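Local coordinates for protein Exo-beta-1,3-glucanase (Streptomyces sp. SirexAA-E, PDB 4PEY) that hydrolyses laminarin and laminarioligosaccharides as an exo-beta-1,3-glucanase of glycoside hydrolase family 55, releasing glucose and laminaribiose, at residues Q174-D179 with K451-Q456; A132-M137 with A159-D164; S204-P209 with Q556-P561. The protein carries 1 engineered substitution. One frame throughout, in Å; residues are numbered along the deposited sequence. Where two conformers were deposited one is given.

How the interactions relate
Interaction 2 comes first along the chain and closes a short loop: 132-137 pairs with 159-164 across 21 intervening residues, joining successive coils of the N-terminal beta-helix. Only afterwards does 174-179 open interaction 1, so these two are in series, yet they touch, with a probable hydrogen bond from Asp160 N to Arg178 O. Interaction 1 closes at 451-456, in the second beta-helix. Before it does, 204-209 opens interaction 3, which closes at 556-561 at the C terminus; interactions 1 and 3 therefore cross. Both long-range contacts join the two beta-helix domains of the GH55 fold, the first deep between them, the other at the surface, their centres about 15 Å apart.

Interaction 1 (Q174-D179 with K451-Q456); sequences QWYTRD and KTIFYQ
Tyr176 and Phe454 form the middle of this contact. With CG anti to the backbone N (chi1 -176°), the Phe454 ring is directed to segment 174-179, where CB of Tyr176 lies over its face, 3.9 Å from the Phe454 centroid and offset toward the rim, as a CH-pi contact. The two rings are turned only 24° from parallel but are strongly offset, with centroids 5.9 Å apart and scarcely any overlap. At the edge of the Phe454 ring, CZ meets Gln174 CG at 3.6 Å. Ile453 reaches Tyr176 twice: CG2 packs on CE1 at 3.6 Å, while the carbonyl oxygen stands over the centre of the phenol ring. Beyond Phe454, CD of Gln174 lies 3.7 Å from CG of Gln456.

No hydrogen bond crosses between the segments; the polar ends are held by a second shell. Tyr176 OH bonds to Ser195, the Gln174 amide to Tyr497, Ser154 and Gly155, and Gln456 to the substrate-binding Gln130, with a bound glucose close by. The contact thus joins the two beta-helices beside the sugar site: strand 174-178, between strands 157-159 and 191-198, runs nearly antiparallel (151°) to strand 454-456, which lies between strands 429-436 and 489-498.

Interaction 2 (A132-M137 with A159-D164); sequences APFRRM and ADSKID
Ala159 O is gripped by two donors, the backbone N of Arg136 across the contact at 3.0 Å and the hydroxyl of its near neighbour Ser161. The Arg136 N-H arrives in the carbonyl plane, whereas Ser161 OG stands well above it. That hydroxyl does double duty: having given its proton to Ala159 O, it accepts one from Met137 N, at an OG to N distance of 3.1 Å and an N-H...O angle of 165°. Ser161 OG lies anti to its own carbonyl carbon (chi1 -66°), a setting that carries it toward segment 132-137, within bonding distance of Met137 N.

Regular backbone bonds bracket this bridge. Ala159 N donates to Phe134 O, completing the parallel pairing of Arg135 with Ala159, and on the far side Lys162 N meets Met137 O at 2.8 Å, almost in line with the carbonyl. Between them Arg136 and Asp160 both adopt left-handed helical backbone angles, so two similar corners of successive beta-helix coils lie one against the other, with Arg136 CA 3.1 Å from Asp160 O in a CA-H...O contact.

The side chains at these corners run side by side in the same direction. In one of two Arg136 conformers, NH2 is 3.8 Å from Asp160 OD2, a long salt bridge, and a water accepts from NH2 and donates to OD2; both links hold for this conformer alone and are therefore uncertain. Ser247 also bonds to OD2, and Leu82 O takes the other terminal nitrogen of Arg136.

A serine hydroxyl thus carries the bonding between coils through a corner where the regular strand ladder is interrupted, while in this conformer the opposite charges at the same corner are probably coupled more through water than by direct contact.

Interaction 3 (S204-P209 with Q556-P561); sequences SFPEPP and QVVSFP
Gln556, on the last strand of the chain, antiparallel to strand 520-529 at the end of the second beta-helix, packs against Phe205 and Pro206 of a loop from the first. That loop makes a type VIa turn, with a cis peptide before Pro206 and a weak bond from Glu207 N to Ser204 O. Beginning at the root of the Gln556 side chain, CB lies 4.1 Å from Phe205 CE1, and CG packs at 4.0 Å from CZ of the same ring. A chi2 of 159° carries CD outward, to 3.6 Å from Pro206 CB. The side chain crosses Pro206 at about a right angle, and OE1 lies 3.3 Å from the same Pro206 CB. At the tip, NE2 donates to a water at 3.1 Å, and the same water lies near Pro206 O, at a doubtfully short distance. An alanine here would probably leave this water without its amide donor and open a gap beside Pro206 CB and Phe205 CZ.

Val558 adds a second apolar contact: its CG2 meets the edge of the Phe205 ring and touches Pro206 CD at 4.1 Å. Within the loop, Ser204 OG donates to Pro208 O at 2.8 Å, from above the carbonyl plane.

Interaction 1 (Q174-D179 with K451-Q456)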
loop_
_atom_site.group_PDB
_atom_site.type_symbol
_atom_site.label_atom_id
_atom_site.label_comp_id
_atom_site.label_asym_id
_atom_site.label_seq_id
_atom_site.Cartn_x
_atom_site.Cartn_y
_atom_site.Cartn_z
ATOM N N GLN A 174 4.170 -11.105 8.030
ATOM C CA GLN A 174 2.974 -10.403 8.448
ATOM C C GLN A 174 2.049 -10.270 7.248
ATOM O O GLN A 174 2.471 -10.500 6.109
ATOM C CB GLN A 174 3.326 -9.031 9.050
ATOM C CG GLN A 174 3.865 -7.981 8.058
ATOM C CD GLN A 174 5.363 -8.081 7.793
ATOM O OE1 GLN A 174 6.182 -8.151 8.720
ATOM N NE2 GLN A 174 5.730 -8.059 6.517
ATOM N N TRP A 175 0.794 -9.909 7.493
ATOM C CA TRP A 175 -0.168 -9.756 6.408
ATOM C C TRP A 175 -1.386 -9.007 6.898
ATOM O O TRP A 175 -1.750 -9.138 8.067
ATOM C CB TRP A 175 -0.595 -11.126 5.851
ATOM C CG TRP A 175 -1.113 -11.025 4.453
ATOM C CD1 TRP A 175 -2.398 -10.753 4.059
ATOM C CD2 TRP A 175 -0.338 -11.127 3.255
ATOM N NE1 TRP A 175 -2.469 -10.704 2.686
ATOM C CE2 TRP A 175 -1.218 -10.929 2.169
ATOM C CE3 TRP A 175 1.016 -11.391 2.995
ATOM C CZ2 TRP A 175 -0.788 -10.982 0.836
ATOM C CZ3 TRP A 175 1.443 -11.441 1.672
ATOM C CH2 TRP A 175 0.541 -11.234 0.608
ATOM N N TYR A 176 -2.010 -8.236 6.003
ATOM C CA TYR A 176 -3.311 -7.618 6.265
ATOM C C TYR A 176 -4.337 -8.054 5.229
ATOM O O TYR A 176 -4.092 -7.971 4.026
ATOM C CB TYR A 176 -3.217 -6.085 6.279
ATOM C CG TYR A 176 -4.554 -5.401 6.532
ATOM C CD1 TYR A 176 -5.340 -5.746 7.634
ATOM C CD2 TYR A 176 -5.032 -4.417 5.670
ATOM C CE1 TYR A 176 -6.559 -5.117 7.868
ATOM C CE2 TYR A 176 -6.250 -3.781 5.900
ATOM C CZ TYR A 176 -7.005 -4.132 6.998
ATOM O OH TYR A 176 -8.207 -3.493 7.213
ATOM N N THR A 177 -5.490 -8.509 5.707
ATOM C CA THR A 177 -6.601 -8.890 4.847
ATOM C C THR A 177 -7.831 -8.136 5.322
ATOM O O THR A 177 -8.127 -8.153 6.527
ATOM C CB THR A 177 -6.880 -10.419 4.908
ATOM O OG1 THR A 177 -5.668 -11.148 4.680
ATOM C CG2 THR A 177 -7.949 -10.843 3.890
ATOM N N ARG A 178 -8.551 -7.468 4.419
ATOM C CA ARG A 178 -9.828 -6.877 4.835
ATOM C C ARG A 178 -10.976 -7.164 3.885
ATOM O O ARG A 178 -10.789 -7.343 2.677
ATOM C CB ARG A 178 -9.721 -5.362 5.049
ATOM C CG ARG A 178 -9.619 -4.523 3.816
ATOM C CD ARG A 178 -10.068 -3.047 4.048
ATOM N NE ARG A 178 -9.956 -2.336 2.779
ATOM C CZ ARG A 178 -10.832 -2.444 1.778
ATOM N NH1 ARG A 178 -11.931 -3.181 1.916
ATOM N NH2 ARG A 178 -10.607 -1.812 0.635
ATOM N N ASP A 179 -12.162 -7.253 4.482
ATOM C CA ASP A 179 -13.435 -7.264 3.764
ATOM C C ASP A 179 -13.416 -8.299 2.648
ATOM O O ASP A 179 -13.566 -7.985 1.470
ATOM C CB ASP A 179 -13.735 -5.854 3.256
ATOM C CG ASP A 179 -13.769 -4.845 4.390
ATOM O OD1 ASP A 179 -13.987 -5.278 5.543
ATOM O OD2 ASP A 179 -13.569 -3.639 4.150
ATOM N N LYS A 451 -7.489 5.905 13.949
ATOM C CA LYS A 451 -7.519 4.453 14.038
ATOM C C LYS A 451 -6.581 3.861 13.002
ATOM O O LYS A 451 -6.604 4.283 11.842
ATOM C CB LYS A 451 -8.938 3.921 13.818
ATOM C CG LYS A 451 -9.891 4.223 14.957
ATOM C CD LYS A 451 -11.272 3.665 14.666
ATOM C CE LYS A 451 -12.254 4.107 15.740
ATOM N NZ LYS A 451 -13.656 3.694 15.459
ATOM N N THR A 452 -5.763 2.895 13.420
ATOM C CA THR A 452 -4.922 2.147 12.494
ATOM C C THR A 452 -5.172 0.664 12.672
ATOM O O THR A 452 -5.079 0.144 13.788
ATOM C CB THR A 452 -3.416 2.440 12.700
ATOM O OG1 THR A 452 -3.146 3.785 12.299
ATOM C CG2 THR A 452 -2.550 1.486 11.865
ATOM N N ILE A 453 -5.508 -0.000 11.569
ATOM C CA ILE A 453 -5.672 -1.443 11.546
ATOM C C ILE A 453 -4.589 -1.988 10.624
ATOM O O ILE A 453 -4.621 -1.750 9.415
ATOM C CB ILE A 453 -7.072 -1.863 11.069
ATOM C CG1 ILE A 453 -8.143 -1.308 12.016
ATOM C CG2 ILE A 453 -7.179 -3.392 11.002
ATOM C CD1 ILE A 453 -9.547 -1.447 11.483
ATOM N N PHE A 454 -3.632 -2.682 11.248
ATOM C CA PHE A 454 -2.378 -3.197 10.676
ATOM C C PHE A 454 -1.313 -2.122 10.425
ATOM O O PHE A 454 -1.501 -1.196 9.632
ATOM C CB PHE A 454 -2.584 -3.976 9.370
ATOM C CG PHE A 454 -1.297 -4.570 8.844
ATOM C CD1 PHE A 454 -0.902 -5.851 9.216
ATOM C CD2 PHE A 454 -0.463 -3.834 8.009
ATOM C CE1 PHE A 454 0.295 -6.391 8.750
ATOM C CE2 PHE A 454 0.730 -4.359 7.552
ATOM C CZ PHE A 454 1.108 -5.642 7.912
ATOM N N TYR A 455 -0.167 -2.296 11.074
ATOM C CA TYR A 455 0.998 -1.459 10.824
ATOM C C TYR A 455 2.230 -2.329 10.680
ATOM O O TYR A 455 2.451 -3.241 11.486
ATOM C CB TYR A 455 1.209 -0.449 11.956
ATOM C CG TYR A 455 2.379 0.496 11.759
ATOM C CD1 TYR A 455 2.465 1.294 10.623
ATOM C CD2 TYR A 455 3.387 0.613 12.723
ATOM C CE1 TYR A 455 3.519 2.174 10.439
ATOM C CE2 TYR A 455 4.450 1.505 12.556
ATOM C CZ TYR A 455 4.510 2.285 11.412
ATOM O OH TYR A 455 5.551 3.173 11.222
ATOM N N GLN A 456 3.025 -2.054 9.651
ATOM C CA GLN A 456 4.334 -2.688 9.498
ATOM C C GLN A 456 5.394 -1.620 9.318
ATOM O O GLN A 456 5.291 -0.776 8.418
ATOM C CB GLN A 456 4.366 -3.655 8.308
ATOM C CG GLN A 456 5.711 -4.423 8.177
ATOM C CD GLN A 456 6.748 -3.709 7.319
ATOM O OE1 GLN A 456 6.457 -3.267 6.202
ATOM N NE2 GLN A 456 7.971 -3.589 7.845
#

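Interaction 2 (A132-M137 with A159-D164)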
loop_
_atom_site.group_PDB
_atom_site.type_symbol
_atom_site.label_atom_id
_atom_site.label_comp_id
_atom_site.label_asym_id
_atom_site.label_seq_id
_atom_site.Cartn_x
_atom_site.Cartn_y
_atom_site.Cartn_z
ATOM N N ALA A 132 2.179 -4.451 -3.207
ATOM C CA ALA A 132 1.799 -5.453 -4.201
ATOM C C ALA A 132 0.357 -5.903 -3.963
ATOM O O ALA A 132 0.096 -7.075 -3.636
ATOM C CB ALA A 132 2.755 -6.639 -4.153
ATOM N N PRO A 133 -0.591 -4.967 -4.115
ATOM C CA PRO A 133 -1.979 -5.249 -3.731
ATOM C C PRO A 133 -2.681 -6.315 -4.568
ATOM O O PRO A 133 -2.431 -6.479 -5.763
ATOM C CB PRO A 133 -2.669 -3.891 -3.917
ATOM C CG PRO A 133 -1.850 -3.206 -4.974
ATOM C CD PRO A 133 -0.435 -3.599 -4.648
ATOM N N PHE A 134 -3.594 -7.009 -3.900
ATOM C CA PHE A 134 -4.379 -8.107 -4.447
ATOM C C PHE A 134 -5.830 -7.758 -4.086
ATOM O O PHE A 134 -6.252 -7.954 -2.938
ATOM C CB PHE A 134 -3.893 -9.420 -3.814
ATOM C CG PHE A 134 -4.345 -10.692 -4.497
ATOM C CD1 PHE A 134 -3.601 -11.246 -5.530
ATOM C CD2 PHE A 134 -5.449 -11.398 -4.025
ATOM C CE1 PHE A 134 -3.976 -12.449 -6.132
ATOM C CE2 PHE A 134 -5.824 -12.608 -4.613
ATOM C CZ PHE A 134 -5.088 -13.124 -5.675
ATOM N N ARG A 135 -6.567 -7.185 -5.041
ATOM C CA ARG A 135 -7.912 -6.642 -4.793
ATOM C C ARG A 135 -8.987 -7.239 -5.685
ATOM O O ARG A 135 -8.746 -7.477 -6.861
ATOM C CB ARG A 135 -7.944 -5.127 -5.021
ATOM C CG ARG A 135 -7.139 -4.277 -4.058
ATOM C CD ARG A 135 -7.242 -2.803 -4.465
ATOM N NE ARG A 135 -6.430 -1.922 -3.623
ATOM C CZ ARG A 135 -6.827 -1.376 -2.478
ATOM N NH1 ARG A 135 -8.048 -1.618 -2.000
ATOM N NH2 ARG A 135 -5.986 -0.596 -1.799
ATOM N N ARG A 136 -10.180 -7.441 -5.137
ATOM C CA ARG A 136 -11.339 -7.841 -5.942
ATOM C C ARG A 136 -11.009 -9.076 -6.781
ATOM O O ARG A 136 -11.342 -9.153 -7.962
ATOM C CB ARG A 136 -11.802 -6.674 -6.838
ATOM C CG ARG A 136 -13.260 -6.728 -7.289
ATOM C CD ARG A 136 -13.578 -5.581 -8.262
ATOM N NE ARG A 136 -14.966 -5.591 -8.727
ATOM C CZ ARG A 136 -15.973 -5.023 -8.075
ATOM N NH1 ARG A 136 -17.204 -5.075 -8.569
ATOM N NH2 ARG A 136 -15.747 -4.400 -6.928
ATOM N N MET A 137 -10.352 -10.046 -6.151
ATOM C CA MET A 137 -9.970 -11.286 -6.817
ATOM C C MET A 137 -10.858 -12.433 -6.360
ATOM O O MET A 137 -11.257 -12.489 -5.193
ATOM C CB MET A 137 -8.502 -11.628 -6.519
ATOM C CG MET A 137 -7.512 -10.572 -6.999
ATOM S SD MET A 137 -7.344 -10.472 -8.799
ATOM C CE MET A 137 -6.497 -12.010 -9.167
ATOM N N ALA A 159 -7.633 -7.306 -0.295
ATOM C CA ALA A 159 -8.914 -6.661 -0.003
ATOM C C ALA A 159 -9.993 -7.100 -0.971
ATOM O O ALA A 159 -9.723 -7.366 -2.141
ATOM C CB ALA A 159 -8.787 -5.145 -0.036
ATOM N N ASP A 160 -11.219 -7.161 -0.461
ATOM C CA ASP A 160 -12.408 -7.385 -1.279
ATOM C C ASP A 160 -12.276 -8.624 -2.156
ATOM O O ASP A 160 -12.725 -8.634 -3.299
ATOM C CB ASP A 160 -12.713 -6.145 -2.142
ATOM C CG ASP A 160 -14.178 -6.066 -2.536
ATOM O OD1 ASP A 160 -14.982 -6.732 -1.861
ATOM O OD2 ASP A 160 -14.541 -5.350 -3.500
ATOM N N SER A 161 -11.684 -9.681 -1.601
ATOM C CA SER A 161 -11.413 -10.884 -2.375
ATOM C C SER A 161 -12.061 -12.121 -1.778
ATOM O O SER A 161 -12.371 -12.167 -0.584
ATOM C CB SER A 161 -9.901 -11.114 -2.491
ATOM O OG SER A 161 -9.293 -10.083 -3.250
ATOM N N LYS A 162 -12.300 -13.111 -2.631
ATOM C CA LYS A 162 -12.789 -14.406 -2.179
ATOM C C LYS A 162 -11.803 -15.488 -2.576
ATOM O O LYS A 162 -11.548 -15.689 -3.771
ATOM C CB LYS A 162 -14.167 -14.725 -2.767
ATOM C CG LYS A 162 -14.727 -16.061 -2.279
ATOM C CD LYS A 162 -16.108 -16.365 -2.844
ATOM C CE LYS A 162 -16.819 -17.424 -2.004
ATOM N NZ LYS A 162 -16.005 -18.663 -1.840
ATOM N N ILE A 163 -11.238 -16.171 -1.581
ATOM C CA ILE A 163 -10.382 -17.322 -1.837
ATOM C C ILE A 163 -11.178 -18.544 -1.376
ATOM O O ILE A 163 -11.496 -18.671 -0.182
ATOM C CB ILE A 163 -9.013 -17.222 -1.107
ATOM C CG1 ILE A 163 -8.168 -16.078 -1.683
ATOM C CG2 ILE A 163 -8.227 -18.525 -1.239
ATOM C CD1 ILE A 163 -8.442 -14.745 -1.091
ATOM N N ASP A 164 -11.549 -19.415 -2.319
ATOM C CA ASP A 164 -12.404 -20.565 -1.990
ATOM C C ASP A 164 -11.725 -21.521 -1.018
ATOM O O ASP A 164 -12.370 -22.086 -0.132
ATOM C CB ASP A 164 -12.793 -21.357 -3.242
ATOM C CG ASP A 164 -13.682 -20.585 -4.198
ATOM O OD1 ASP A 164 -14.149 -19.471 -3.867
ATOM O OD2 ASP A 164 -13.925 -21.125 -5.298
HETATM O O HOH W 1 -13.626 -3.771 -5.446
#

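Interaction 3 (S204-P209 with Q556-P561)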
loop_
_atom_site.group_PDB
_atom_site.type_symbol
_atom_site.label_atom_id
_atom_site.label_comp_id
_atom_site.label_asym_id
_atom_site.label_seq_id
_atom_site.Cartn_x
_atom_site.Cartn_y
_atom_site.Cartn_z
ATOM N N SER A 204 -6.451 -14.377 18.571
ATOM C CA SER A 204 -5.669 -15.311 19.379
ATOM C C SER A 204 -4.284 -14.809 19.773
ATOM O O SER A 204 -3.549 -15.532 20.442
ATOM C CB SER A 204 -5.512 -16.638 18.636
ATOM O OG SER A 204 -4.709 -16.461 17.486
ATOM N N PHE A 205 -3.924 -13.597 19.349
ATOM C CA PHE A 205 -2.615 -13.013 19.663
ATOM C C PHE A 205 -2.303 -13.184 21.160
ATOM O O PHE A 205 -3.151 -12.901 22.010
ATOM C CB PHE A 205 -2.611 -11.535 19.259
ATOM C CG PHE A 205 -1.252 -10.882 19.276
ATOM C CD1 PHE A 205 -0.742 -10.330 20.445
ATOM C CD2 PHE A 205 -0.507 -10.772 18.109
ATOM C CE1 PHE A 205 0.510 -9.715 20.454
ATOM C CE2 PHE A 205 0.739 -10.159 18.114
ATOM C CZ PHE A 205 1.246 -9.625 19.283
ATOM N N PRO A 206 -1.083 -13.631 21.496
ATOM C CA PRO A 206 0.094 -13.764 20.629
ATOM C C PRO A 206 0.276 -15.106 19.916
ATOM O O PRO A 206 1.113 -15.180 19.014
ATOM C CB PRO A 206 1.251 -13.551 21.609
ATOM C CG PRO A 206 0.735 -14.117 22.883
ATOM C CD PRO A 206 -0.733 -13.788 22.918
ATOM N N GLU A 207 -0.450 -16.151 20.298
ATOM C CA GLU A 207 -0.207 -17.459 19.699
ATOM C C GLU A 207 -1.483 -18.167 19.247
ATOM O O GLU A 207 -2.306 -18.576 20.064
ATOM C CB GLU A 207 0.562 -18.354 20.672
ATOM C CG GLU A 207 1.046 -19.642 20.035
ATOM C CD GLU A 207 1.794 -19.403 18.736
ATOM O OE1 GLU A 207 2.661 -18.506 18.698
ATOM O OE2 GLU A 207 1.507 -20.106 17.745
ATOM N N PRO A 208 -1.668 -18.298 17.920
ATOM C CA PRO A 208 -0.862 -17.704 16.843
ATOM C C PRO A 208 -1.077 -16.189 16.828
ATOM O O PRO A 208 -2.022 -15.720 17.466
ATOM C CB PRO A 208 -1.416 -18.361 15.567
ATOM C CG PRO A 208 -2.165 -19.562 16.031
ATOM C CD PRO A 208 -2.685 -19.224 17.399
ATOM N N PRO A 209 -0.210 -15.433 16.142
ATOM C CA PRO A 209 -0.333 -13.969 16.208
ATOM C C PRO A 209 -1.442 -13.437 15.296
ATOM O O PRO A 209 -1.178 -12.722 14.319
ATOM C CB PRO A 209 1.046 -13.484 15.754
ATOM C CG PRO A 209 1.527 -14.574 14.825
ATOM C CD PRO A 209 1.013 -15.861 15.440
ATOM N N GLN A 556 6.390 -8.750 22.672
ATOM C CA GLN A 556 4.977 -8.459 22.432
ATOM C C GLN A 556 4.280 -7.768 23.594
ATOM O O GLN A 556 4.605 -7.997 24.762
ATOM C CB GLN A 556 4.230 -9.761 22.121
ATOM C CG GLN A 556 4.778 -10.508 20.915
ATOM C CD GLN A 556 4.398 -11.976 20.917
ATOM O OE1 GLN A 556 4.358 -12.625 21.972
ATOM N NE2 GLN A 556 4.110 -12.510 19.737
ATOM N N VAL A 557 3.294 -6.937 23.260
ATOM C CA VAL A 557 2.380 -6.386 24.253
ATOM C C VAL A 557 0.967 -6.589 23.729
ATOM O O VAL A 557 0.636 -6.112 22.647
ATOM C CB VAL A 557 2.650 -4.883 24.527
ATOM C CG1 VAL A 557 1.486 -4.255 25.274
ATOM C CG2 VAL A 557 3.957 -4.708 25.309
ATOM N N VAL A 558 0.136 -7.305 24.477
ATOM C CA VAL A 558 -1.225 -7.596 24.012
ATOM C C VAL A 558 -2.146 -6.372 24.121
ATOM O O VAL A 558 -2.922 -6.083 23.194
ATOM C CB VAL A 558 -1.856 -8.774 24.793
ATOM C CG1 VAL A 558 -3.300 -8.991 24.352
ATOM C CG2 VAL A 558 -1.038 -10.042 24.588
ATOM N N SER A 559 -2.069 -5.673 25.253
ATOM C CA SER A 559 -2.918 -4.508 25.511
ATOM C C SER A 559 -2.144 -3.352 26.105
ATOM O O SER A 559 -1.328 -3.542 27.011
ATOM C CB SER A 559 -4.064 -4.851 26.469
ATOM O OG SER A 559 -4.903 -5.854 25.937
ATOM N N PHE A 560 -2.444 -2.155 25.609
ATOM C CA PHE A 560 -1.941 -0.905 26.162
ATOM C C PHE A 560 -3.105 0.091 26.231
ATOM O O PHE A 560 -3.910 0.159 25.304
ATOM C CB PHE A 560 -0.800 -0.360 25.296
ATOM C CG PHE A 560 -0.283 0.984 25.731
ATOM C CD1 PHE A 560 0.803 1.080 26.586
ATOM C CD2 PHE A 560 -0.875 2.156 25.268
ATOM C CE1 PHE A 560 1.277 2.320 26.986
ATOM C CE2 PHE A 560 -0.405 3.395 25.666
ATOM C CZ PHE A 560 0.674 3.476 26.524
ATOM N N PRO A 561 -3.193 0.881 27.312
ATOM C CA PRO A 561 -2.294 0.906 28.471
ATOM C C PRO A 561 -2.618 -0.191 29.473
ATOM O O PRO A 561 -3.558 -0.961 29.272
ATOM C CB PRO A 561 -2.547 2.289 29.077
ATOM C CG PRO A 561 -3.966 2.582 28.732
ATOM C CD PRO A 561 -4.210 1.946 27.382
ATOM O OXT PRO A 561 -1.946 -0.324 30.499
HETATM O O HOH W 2 3.615 -15.320 18.650
#